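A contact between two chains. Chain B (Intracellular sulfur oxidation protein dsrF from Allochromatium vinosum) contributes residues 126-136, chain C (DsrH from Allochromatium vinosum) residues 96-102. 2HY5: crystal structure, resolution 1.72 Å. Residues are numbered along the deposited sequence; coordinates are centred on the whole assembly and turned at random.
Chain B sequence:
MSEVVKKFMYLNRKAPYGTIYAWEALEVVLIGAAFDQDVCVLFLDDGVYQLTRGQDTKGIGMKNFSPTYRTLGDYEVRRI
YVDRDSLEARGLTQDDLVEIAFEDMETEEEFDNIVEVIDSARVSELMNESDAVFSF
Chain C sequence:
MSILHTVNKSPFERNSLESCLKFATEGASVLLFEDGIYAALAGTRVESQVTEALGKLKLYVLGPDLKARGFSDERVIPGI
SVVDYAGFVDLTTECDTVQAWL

Chain B 126-136: LMNESDAVFSF
Chain C 96-102: DTVQAWL

How do the two backbones lie against each other? Chain B leaves a helix that began earlier in the chain, turns through B:Ser130 and B:Asp131, and enters a strand at B:Ala132; chain C is extended from C:Thr97. The strands run nearly parallel, 16° apart, with axes 6.3 Å apart at closest approach. B:Asp131 CA lies 5.9 Å from C:Thr97 CA, B:Val133 CA 5.7 Å from C:Gln99 CA, and B:Ser135 CA 6.1 Å from C:Ala100 CA. Phi/psi values of -123/120 at B:Val133 and -127/118 at C:Gln99 set the extended form.

What joins strands too far apart for direct backbone pairing? Water fills the gap. Water 2 accepts from B:Val133 N (3.0 Å) and donates to C:Val98 O (2.6 Å). Water 3 accepts from C:Ala100 N (2.9 Å) and donates to B:Val133 O and B:Ser135 OG (2.7 Å each). Nearer the turn, water 1 lies 2.6 Å from B:Asp131 O and 2.8 Å from C:Asp96 O.

Which hydroxyls meet the partner backbone? Two do, both on residues whose CB points toward the other chain and whose chi1 is m. B:Ser135 (chi1 -61°) donates from OG to C:Ala100 O at 2.9 Å, so this one oxygen serves both the partner's carbonyl and water 3. C:Thr97 (chi1 -58°) places OG1 2.9 Å from B:Ser130 O, within hydrogen-bonding reach of the turn, while its CG2 lies 4.2 Å from B:Val133 CG2. B:Ser130, also m, turns back to its own helix, with OG donating to B:Leu126 O at 3.0 Å.

How do the longer side chains fill the remaining space? B:Val133, chi1 t, points toward chain C and sets CG2 3.8 Å from C:Gln99 NE2. The CB of C:Gln99 points sideways, but t, t and a chi3 of 85° carry its amide close to chain B, where OE1 lies 3.5 Å from B:Met127 CE. B:Met127 reaches out from the helix with chi1 m, chi2 t and chi3 147°, between wells. B:Met127 CE also touches C:Trp101 CH2 at 3.5 Å, an apolar contact oblique to the ring; B:Met127 SD is 5.5 Å from the centroid of the C:Trp101 six-membered ring. C:Trp101 has chi1 -68° and chi2 85°, so the indole end comes nearer although its CB points away. At the C-termini, C:Leu102 (m, t) brings CD1 4.0 Å from B:Ser135 CB and 3.1 Å from B:Phe136 OXT, a close approach of methyl to carboxylate.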

# COMPACT_ATOMS: atom_id res chain seq x y z
N LEU B 126 -23.76 -8.56 -11.38
CA LEU B 126 -23.83 -8.55 -9.92
C LEU B 126 -23.47 -7.17 -9.40
O LEU B 126 -24.08 -6.68 -8.45
CB LEU B 126 -22.88 -9.61 -9.35
CG LEU B 126 -23.29 -11.06 -9.61
CD1 LEU B 126 -22.15 -12.00 -9.26
CD2 LEU B 126 -24.55 -11.39 -8.80
N MET B 127 -22.48 -6.53 -10.02
CA MET B 127 -22.07 -5.20 -9.60
C MET B 127 -23.24 -4.22 -9.79
O MET B 127 -23.54 -3.43 -8.90
CB MET B 127 -20.85 -4.73 -10.41
CG MET B 127 -19.61 -5.62 -10.21
SD MET B 127 -18.17 -5.13 -11.20
CE MET B 127 -16.84 -5.60 -10.08
N ASN B 128 -23.91 -4.30 -10.94
CA ASN B 128 -25.04 -3.43 -11.23
C ASN B 128 -26.26 -3.64 -10.33
O ASN B 128 -27.14 -2.78 -10.26
CB ASN B 128 -25.46 -3.58 -12.70
CG ASN B 128 -24.62 -2.73 -13.63
OD1 ASN B 128 -24.19 -3.19 -14.69
ND2 ASN B 128 -24.39 -1.49 -13.24
N GLU B 129 -26.32 -4.78 -9.66
CA GLU B 129 -27.45 -5.07 -8.79
C GLU B 129 -27.20 -4.65 -7.34
O GLU B 129 -28.13 -4.63 -6.53
CB GLU B 129 -27.78 -6.57 -8.82
CG GLU B 129 -28.20 -7.09 -10.19
CD GLU B 129 -28.63 -8.54 -10.15
OE1 GLU B 129 -27.82 -9.40 -9.74
OE2 GLU B 129 -29.78 -8.83 -10.53
N SER B 130 -25.96 -4.30 -7.02
CA SER B 130 -25.62 -3.92 -5.66
C SER B 130 -26.00 -2.50 -5.27
O SER B 130 -25.91 -1.57 -6.07
CB SER B 130 -24.12 -4.12 -5.44
OG SER B 130 -23.75 -5.46 -5.71
N ASP B 131 -26.42 -2.34 -4.01
CA ASP B 131 -26.79 -1.03 -3.50
C ASP B 131 -25.60 -0.39 -2.79
O ASP B 131 -25.53 0.83 -2.62
CB ASP B 131 -27.98 -1.16 -2.54
CG ASP B 131 -29.22 -1.70 -3.23
OD1 ASP B 131 -29.59 -1.14 -4.29
OD2 ASP B 131 -29.83 -2.66 -2.72
N ALA B 132 -24.66 -1.23 -2.36
CA ALA B 132 -23.47 -0.75 -1.68
C ALA B 132 -22.37 -1.76 -1.90
O ALA B 132 -22.61 -2.96 -1.88
CB ALA B 132 -23.74 -0.58 -0.19
N VAL B 133 -21.16 -1.26 -2.13
CA VAL B 133 -20.02 -2.13 -2.36
C VAL B 133 -18.91 -1.84 -1.35
O VAL B 133 -18.40 -0.72 -1.28
CB VAL B 133 -19.45 -1.95 -3.78
CG1 VAL B 133 -18.32 -2.96 -4.02
CG2 VAL B 133 -20.55 -2.15 -4.82
N PHE B 134 -18.56 -2.86 -0.58
CA PHE B 134 -17.50 -2.76 0.40
C PHE B 134 -16.21 -3.14 -0.31
O PHE B 134 -16.11 -4.23 -0.87
CB PHE B 134 -17.75 -3.73 1.55
CG PHE B 134 -18.88 -3.33 2.45
CD1 PHE B 134 -18.67 -2.44 3.49
CD2 PHE B 134 -20.16 -3.83 2.24
CE1 PHE B 134 -19.71 -2.05 4.32
CE2 PHE B 134 -21.22 -3.44 3.07
CZ PHE B 134 -20.99 -2.55 4.11
N SER B 135 -15.25 -2.22 -0.30
CA SER B 135 -13.96 -2.46 -0.93
C SER B 135 -12.87 -2.43 0.14
O SER B 135 -12.98 -1.69 1.12
CB SER B 135 -13.67 -1.38 -1.98
OG SER B 135 -14.66 -1.41 -3.00
N PHE B 136 -11.83 -3.23 -0.06
CA PHE B 136 -10.74 -3.30 0.90
C PHE B 136 -9.41 -3.45 0.17
O PHE B 136 -9.17 -4.53 -0.41
CB PHE B 136 -10.92 -4.50 1.85
CG PHE B 136 -12.33 -4.68 2.34
CD1 PHE B 136 -13.28 -5.31 1.54
CD2 PHE B 136 -12.71 -4.22 3.59
CE1 PHE B 136 -14.58 -5.49 1.99
CE2 PHE B 136 -14.01 -4.39 4.05
CZ PHE B 136 -14.95 -5.03 3.24
OXT PHE B 136 -8.61 -2.49 0.18
N ASP C 96 -26.23 5.62 -9.14
CA ASP C 96 -26.95 4.87 -8.11
C ASP C 96 -26.08 4.24 -7.03
O ASP C 96 -26.50 4.11 -5.89
CB ASP C 96 -27.80 3.78 -8.76
CG ASP C 96 -28.87 4.34 -9.68
OD1 ASP C 96 -29.53 3.55 -10.38
OD2 ASP C 96 -29.04 5.58 -9.71
N THR C 97 -24.87 3.85 -7.40
CA THR C 97 -23.96 3.22 -6.44
C THR C 97 -22.53 3.61 -6.77
O THR C 97 -22.22 3.90 -7.92
CB THR C 97 -24.10 1.68 -6.49
OG1 THR C 97 -25.45 1.31 -6.21
CG2 THR C 97 -23.18 1.02 -5.48
N VAL C 98 -21.67 3.61 -5.76
CA VAL C 98 -20.27 3.94 -5.96
C VAL C 98 -19.47 2.67 -5.70
O VAL C 98 -19.73 1.95 -4.73
CB VAL C 98 -19.79 5.03 -4.99
CG1 VAL C 98 -18.34 5.41 -5.30
CG2 VAL C 98 -20.69 6.26 -5.09
N GLN C 99 -18.52 2.38 -6.57
CA GLN C 99 -17.70 1.19 -6.43
C GLN C 99 -16.24 1.59 -6.49
O GLN C 99 -15.78 2.11 -7.50
CB GLN C 99 -18.00 0.20 -7.55
CG GLN C 99 -17.32 -1.15 -7.37
CD GLN C 99 -17.77 -2.16 -8.40
OE1 GLN C 99 -17.24 -2.22 -9.50
NE2 GLN C 99 -18.77 -2.96 -8.04
N ALA C 100 -15.51 1.35 -5.41
CA ALA C 100 -14.10 1.73 -5.37
C ALA C 100 -13.17 0.61 -5.81
O ALA C 100 -13.28 -0.52 -5.34
CB ALA C 100 -13.73 2.19 -3.96
N TRP C 101 -12.27 0.93 -6.73
CA TRP C 101 -11.28 -0.02 -7.22
C TRP C 101 -9.98 0.44 -6.59
O TRP C 101 -9.35 1.39 -7.07
CB TRP C 101 -11.18 0.01 -8.74
CG TRP C 101 -12.41 -0.51 -9.41
CD1 TRP C 101 -13.55 0.18 -9.71
CD2 TRP C 101 -12.64 -1.86 -9.86
NE1 TRP C 101 -14.47 -0.64 -10.31
CE2 TRP C 101 -13.94 -1.90 -10.41
CE3 TRP C 101 -11.87 -3.03 -9.83
CZ2 TRP C 101 -14.48 -3.09 -10.95
CZ3 TRP C 101 -12.41 -4.20 -10.36
CH2 TRP C 101 -13.70 -4.22 -10.91
N LEU C 102 -9.60 -0.23 -5.51
CA LEU C 102 -8.39 0.13 -4.78
C LEU C 102 -7.12 -0.50 -5.37
O LEU C 102 -6.65 -1.50 -4.79
CB LEU C 102 -8.55 -0.28 -3.30
CG LEU C 102 -9.80 0.34 -2.65
CD1 LEU C 102 -9.91 -0.10 -1.20
CD2 LEU C 102 -9.74 1.87 -2.73
OXT LEU C 102 -6.62 0.01 -6.40
O HOH W 1 -25.76 3.29 -3.37
O HOH W 2 -20.90 1.68 -2.44
O HOH W 3 -16.58 0.46 -2.91